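Local structure of periplasmic cell division protein (SufI) (Aquifex aeolicus, 6SYY) at residues A124-V136 and W414-P427. The protein is a multicopper oxidase that binds copper ions and probably oxidises its substrates with the help of that copper. Numbering follows the deposited sequence.
Sequences APWKSDGHPYYAV and WEDGYANPQDINNP
Tyr133 and Trp414 meet in an aromatic cluster completed by His131, where a loop of the first cupredoxin-like domain of this multicopper oxidase packs on a loop of the last. It illustrates how a single tyrosine can fasten two loops by its hydroxyl and its ring together. The ring of Tyr133 enters the 414-427 loop, and its OH donates a very short hydrogen bond, 2.5 Å, to Tyr418 O, which lies at the ring edge, near its plane. Pro421 covers one face, its CG 3.8 Å from the centroid of the Tyr133 ring in a CH-pi contact; His131 CE1 sits over the centre of the opposite face. Trp414 meets the ring obliquely, planes at 34°, with Tyr133 CE1 3.5 Å from Trp414 CZ2. Pro427 CB and Ile424 CB pack against the CE2 and CD2 side. Tyr133 N lies close to the His131 ring plane and donates to His131 ND1 at 3.0 Å, almost straight, while NE2 of His131 and the Tyr133 hydroxyl both pair with Asn522 of strand 520-525. Farther along, Ile424 has CG1 between its backbone N and carbonyl carbon (chi1 76°), and the extended branch brings Ile424 CD1 to 3.6 Å from Tyr134 CZ. The edge of Trp126 brings CH2 to 3.2 Å from Ile424 O, a buried carbonyl without a hydrogen-bond partner in the model. Lys127 NZ adds only a weak bond to Asn425 OD1. A leucine in place of Tyr133 would probably leave Tyr418 O without its donor and a gap between His131 and Pro421. With the side chain of His131 about 8 Å from a bound copper ion, the contact links the trinuclear centre's surroundings to the outer 414-427 loop: the tyrosine hydroxyl bonds across, its backbone N holds His131 on its own side, and ring packing lies between.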
loop_
_atom_site.group_PDB
_atom_site.type_symbol
_atom_site.label_atom_id
_atom_site.label_comp_id
_atom_site.label_asym_id
_atom_site.label_seq_id
_atom_site.Cartn_x
_atom_site.Cartn_y
_atom_site.Cartn_z
ATOM N N ALA A 124 6.693 13.524 4.545
ATOM C CA ALA A 124 7.234 13.736 5.877
ATOM C C ALA A 124 8.698 14.131 5.776
ATOM O O ALA A 124 9.365 13.805 4.785
ATOM C CB ALA A 124 7.105 12.469 6.735
ATOM N N PRO A 125 9.223 14.843 6.772
ATOM C CA PRO A 125 10.680 14.952 6.887
ATOM C C PRO A 125 11.259 13.554 7.041
ATOM O O PRO A 125 10.700 12.708 7.741
ATOM C CB PRO A 125 10.887 15.806 8.144
ATOM C CG PRO A 125 9.574 16.486 8.373
ATOM C CD PRO A 125 8.528 15.540 7.868
ATOM N N TRP A 126 12.376 13.304 6.357
ATOM C CA TRP A 126 12.791 11.921 6.157
ATOM C C TRP A 126 13.250 11.252 7.445
ATOM O O TRP A 126 13.182 10.023 7.549
ATOM C CB TRP A 126 13.878 11.850 5.089
ATOM C CG TRP A 126 15.226 12.277 5.538
ATOM C CD1 TRP A 126 15.646 13.549 5.788
ATOM C CD2 TRP A 126 16.353 11.428 5.765
ATOM N NE1 TRP A 126 16.967 13.542 6.165
ATOM C CE2 TRP A 126 17.423 12.251 6.156
ATOM C CE3 TRP A 126 16.560 10.047 5.675
ATOM C CZ2 TRP A 126 18.681 11.741 6.459
ATOM C CZ3 TRP A 126 17.808 9.543 5.976
ATOM C CH2 TRP A 126 18.853 10.387 6.364
ATOM N N LYS A 127 13.690 12.024 8.437
ATOM C CA LYS A 127 13.973 11.429 9.736
ATOM C C LYS A 127 12.700 11.044 10.477
ATOM O O LYS A 127 12.780 10.366 11.508
ATOM C CB LYS A 127 14.824 12.392 10.568
ATOM C CG LYS A 127 16.100 12.789 9.847
ATOM C CD LYS A 127 16.881 13.880 10.555
ATOM C CE LYS A 127 18.157 14.202 9.782
ATOM N NZ LYS A 127 18.962 15.274 10.426
ATOM N N SER A 128 11.534 11.454 9.974
ATOM C CA SER A 128 10.246 11.029 10.503
ATOM C C SER A 128 9.545 10.054 9.573
ATOM O O SER A 128 8.395 9.683 9.830
ATOM C CB SER A 128 9.342 12.238 10.750
ATOM O OG SER A 128 9.918 13.133 11.685
ATOM N N ASP A 129 10.218 9.627 8.503
ATOM C CA ASP A 129 9.608 8.831 7.444
ATOM C C ASP A 129 9.790 7.331 7.644
ATOM O O ASP A 129 8.973 6.545 7.149
ATOM C CB ASP A 129 10.197 9.247 6.089
ATOM C CG ASP A 129 9.663 8.421 4.936
ATOM O OD1 ASP A 129 8.426 8.357 4.766
ATOM O OD2 ASP A 129 10.485 7.845 4.193
ATOM N N GLY A 130 10.833 6.915 8.357
ATOM C CA GLY A 130 11.087 5.501 8.547
ATOM C C GLY A 130 12.092 4.946 7.560
ATOM O O GLY A 130 11.839 3.939 6.895
ATOM N N HIS A 131 13.238 5.602 7.460
ATOM C CA HIS A 131 14.306 5.169 6.574
ATOM C C HIS A 131 15.137 4.078 7.251
ATOM O O HIS A 131 15.303 4.087 8.473
ATOM C CB HIS A 131 15.192 6.358 6.208
ATOM C CG HIS A 131 16.159 6.081 5.099
ATOM N ND1 HIS A 131 17.334 5.387 5.293
ATOM C CD2 HIS A 131 16.131 6.413 3.787
ATOM C CE1 HIS A 131 17.983 5.294 4.145
ATOM N NE2 HIS A 131 17.278 5.914 3.218
ATOM N N PRO A 132 15.662 3.121 6.476
ATOM C CA PRO A 132 16.435 2.028 7.092
ATOM C C PRO A 132 17.635 2.490 7.904
ATOM O O PRO A 132 18.033 1.784 8.839
ATOM C CB PRO A 132 16.868 1.187 5.883
ATOM C CG PRO A 132 15.881 1.487 4.836
ATOM C CD PRO A 132 15.451 2.903 5.034
ATOM N N TYR A 133 18.226 3.648 7.580
ATOM C CA TYR A 133 19.361 4.145 8.356
ATOM C C TYR A 133 19.003 4.327 9.825
ATOM O O TYR A 133 19.876 4.220 10.691
ATOM C CB TYR A 133 19.867 5.477 7.795
ATOM C CG TYR A 133 20.480 5.408 6.415
ATOM C CD1 TYR A 133 20.913 4.202 5.882
ATOM C CD2 TYR A 133 20.631 6.555 5.648
ATOM C CE1 TYR A 133 21.471 4.138 4.620
ATOM C CE2 TYR A 133 21.191 6.503 4.386
ATOM C CZ TYR A 133 21.609 5.291 3.877
ATOM O OH TYR A 133 22.164 5.231 2.617
ATOM N N TYR A 134 17.733 4.603 10.121
ATOM C CA TYR A 134 17.277 4.923 11.464
ATOM C C TYR A 134 16.708 3.722 12.204
ATOM O O TYR A 134 16.189 3.885 13.313
ATOM C CB TYR A 134 16.233 6.039 11.407
ATOM C CG TYR A 134 16.844 7.363 11.054
ATOM C CD1 TYR A 134 17.612 8.056 11.982
ATOM C CD2 TYR A 134 16.676 7.917 9.796
ATOM C CE1 TYR A 134 18.189 9.269 11.672
ATOM C CE2 TYR A 134 17.252 9.135 9.471
ATOM C CZ TYR A 134 18.007 9.806 10.416
ATOM O OH TYR A 134 18.589 11.016 10.111
ATOM N N ALA A 135 16.779 2.531 11.616
ATOM C CA ALA A 135 16.270 1.341 12.281
ATOM C C ALA A 135 16.935 1.173 13.640
ATOM O O ALA A 135 18.127 1.447 13.808
ATOM C CB ALA A 135 16.507 0.106 11.413
ATOM N N VAL A 136 16.151 0.740 14.620
ATOM C CA VAL A 136 16.622 0.602 15.990
ATOM C C VAL A 136 16.664 -0.876 16.351
ATOM O O VAL A 136 15.920 -1.696 15.797
ATOM C CB VAL A 136 15.736 1.389 16.977
ATOM C CG1 VAL A 136 15.726 2.858 16.611
ATOM C CG2 VAL A 136 14.322 0.832 16.982
ATOM N N TRP A 414 21.332 -1.578 -3.505
ATOM C CA TRP A 414 21.554 -0.938 -2.213
ATOM C C TRP A 414 22.978 -1.177 -1.727
ATOM O O TRP A 414 23.627 -0.266 -1.201
ATOM C CB TRP A 414 20.527 -1.460 -1.203
ATOM C CG TRP A 414 20.485 -0.716 0.104
ATOM C CD1 TRP A 414 20.871 -1.186 1.327
ATOM C CD2 TRP A 414 20.021 0.624 0.321
ATOM N NE1 TRP A 414 20.678 -0.223 2.289
ATOM C CE2 TRP A 414 20.160 0.898 1.697
ATOM C CE3 TRP A 414 19.505 1.620 -0.517
ATOM C CZ2 TRP A 414 19.801 2.126 2.255
ATOM C CZ3 TRP A 414 19.152 2.842 0.039
ATOM C CH2 TRP A 414 19.301 3.084 1.411
ATOM N N GLU A 415 23.496 -2.387 -1.937
ATOM C CA GLU A 415 24.833 -2.750 -1.481
ATOM C C GLU A 415 25.940 -2.079 -2.282
ATOM O O GLU A 415 27.116 -2.355 -2.019
ATOM C CB GLU A 415 25.002 -4.271 -1.536
ATOM C CG GLU A 415 23.696 -5.057 -1.439
ATOM C CD GLU A 415 22.958 -4.827 -0.131
ATOM O OE1 GLU A 415 23.621 -4.524 0.883
ATOM O OE2 GLU A 415 21.713 -4.946 -0.120
ATOM N N ASP A 416 25.607 -1.222 -3.240
ATOM C CA ASP A 416 26.596 -0.526 -4.065
ATOM C C ASP A 416 26.852 0.887 -3.552
ATOM O O ASP A 416 26.783 1.861 -4.299
ATOM C CB ASP A 416 26.142 -0.504 -5.520
ATOM C CG ASP A 416 26.230 -1.866 -6.180
ATOM O OD1 ASP A 416 27.326 -2.464 -6.178
ATOM O OD2 ASP A 416 25.201 -2.344 -6.694
ATOM N N GLY A 417 27.146 1.015 -2.259
ATOM C CA GLY A 417 27.509 2.285 -1.668
ATOM C C GLY A 417 26.432 2.936 -0.828
ATOM O O GLY A 417 26.732 3.896 -0.107
ATOM N N TYR A 418 25.195 2.447 -0.896
ATOM C CA TYR A 418 24.096 3.047 -0.148
ATOM C C TYR A 418 23.946 2.484 1.261
ATOM O O TYR A 418 23.442 3.183 2.147
ATOM C CB TYR A 418 22.773 2.843 -0.896
ATOM C CG TYR A 418 22.721 3.451 -2.279
ATOM C CD1 TYR A 418 23.101 2.719 -3.400
ATOM C CD2 TYR A 418 22.280 4.753 -2.467
ATOM C CE1 TYR A 418 23.051 3.275 -4.664
ATOM C CE2 TYR A 418 22.226 5.317 -3.727
ATOM C CZ TYR A 418 22.611 4.576 -4.820
ATOM O OH TYR A 418 22.557 5.145 -6.071
ATOM N N ALA A 419 24.387 1.247 1.493
ATOM C CA ALA A 419 23.944 0.513 2.675
ATOM C C ALA A 419 24.538 1.078 3.960
ATOM O O ALA A 419 23.855 1.132 4.989
ATOM C CB ALA A 419 24.289 -0.968 2.531
ATOM N N ASN A 420 25.804 1.491 3.936
ATOM C CA ASN A 420 26.516 1.898 5.149
ATOM C C ASN A 420 27.216 3.231 4.916
ATOM O O ASN A 420 28.444 3.292 4.779
ATOM C CB ASN A 420 27.509 0.817 5.582
ATOM C CG ASN A 420 28.428 0.386 4.453
ATOM O OD1 ASN A 420 28.080 0.499 3.277
ATOM N ND2 ASN A 420 29.612 -0.104 4.806
ATOM N N PRO A 421 26.463 4.327 4.891
ATOM C CA PRO A 421 27.074 5.630 4.610
ATOM C C PRO A 421 28.007 6.067 5.726
ATOM O O PRO A 421 27.779 5.787 6.906
ATOM C CB PRO A 421 25.868 6.570 4.499
ATOM C CG PRO A 421 24.815 5.917 5.328
ATOM C CD PRO A 421 25.018 4.439 5.161
ATOM N N GLN A 422 29.085 6.752 5.332
ATOM C CA GLN A 422 29.964 7.378 6.313
ATOM C C GLN A 422 29.224 8.441 7.113
ATOM O O GLN A 422 29.502 8.632 8.302
ATOM C CB GLN A 422 31.182 7.984 5.610
ATOM C CG GLN A 422 31.950 6.992 4.732
ATOM C CD GLN A 422 32.640 7.650 3.544
ATOM O OE1 GLN A 422 32.234 8.718 3.087
ATOM N NE2 GLN A 422 33.688 7.006 3.036
ATOM N N ASP A 423 28.269 9.123 6.483
ATOM C CA ASP A 423 27.433 10.135 7.126
ATOM C C ASP A 423 26.006 9.918 6.636
ATOM O O ASP A 423 25.711 10.175 5.464
ATOM C CB ASP A 423 27.931 11.542 6.788
ATOM C CG ASP A 423 27.063 12.641 7.382
ATOM O OD1 ASP A 423 26.176 12.344 8.211
ATOM O OD2 ASP A 423 27.277 13.814 7.011
ATOM N N ILE A 424 25.119 9.447 7.518
ATOM C CA ILE A 424 23.761 9.143 7.073
ATOM C C ILE A 424 23.009 10.406 6.673
ATOM O O ILE A 424 21.984 10.320 5.987
ATOM C CB ILE A 424 22.963 8.362 8.138
ATOM C CG1 ILE A 424 22.516 9.276 9.276
ATOM C CG2 ILE A 424 23.778 7.197 8.676
ATOM C CD1 ILE A 424 21.440 8.661 10.142
ATOM N N ASN A 425 23.498 11.583 7.072
ATOM C CA ASN A 425 22.898 12.834 6.630
ATOM C C ASN A 425 23.327 13.226 5.222
ATOM O O ASN A 425 22.660 14.058 4.596
ATOM C CB ASN A 425 23.248 13.959 7.602
ATOM C CG ASN A 425 22.598 13.779 8.952
ATOM O OD1 ASN A 425 21.420 13.430 9.048
ATOM N ND2 ASN A 425 23.364 14.014 10.010
ATOM N N ASN A 426 24.418 12.657 4.713
ATOM C CA ASN A 426 24.881 12.916 3.349
ATOM C C ASN A 426 25.320 11.604 2.712
ATOM O O ASN A 426 26.506 11.390 2.433
ATOM C CB ASN A 426 26.010 13.948 3.348
ATOM C CG ASN A 426 25.564 15.294 3.885
ATOM O OD1 ASN A 426 24.977 16.101 3.161
ATOM N ND2 ASN A 426 25.829 15.539 5.161
ATOM N N PRO A 427 24.371 10.696 2.456
ATOM C CA PRO A 427 24.736 9.394 1.891
ATOM C C PRO A 427 24.840 9.443 0.379
ATOM O O PRO A 427 24.604 10.487 -0.236
ATOM C CB PRO A 427 23.575 8.504 2.332
ATOM C CG PRO A 427 22.395 9.441 2.224
ATOM C CD PRO A 427 22.908 10.818 2.619
#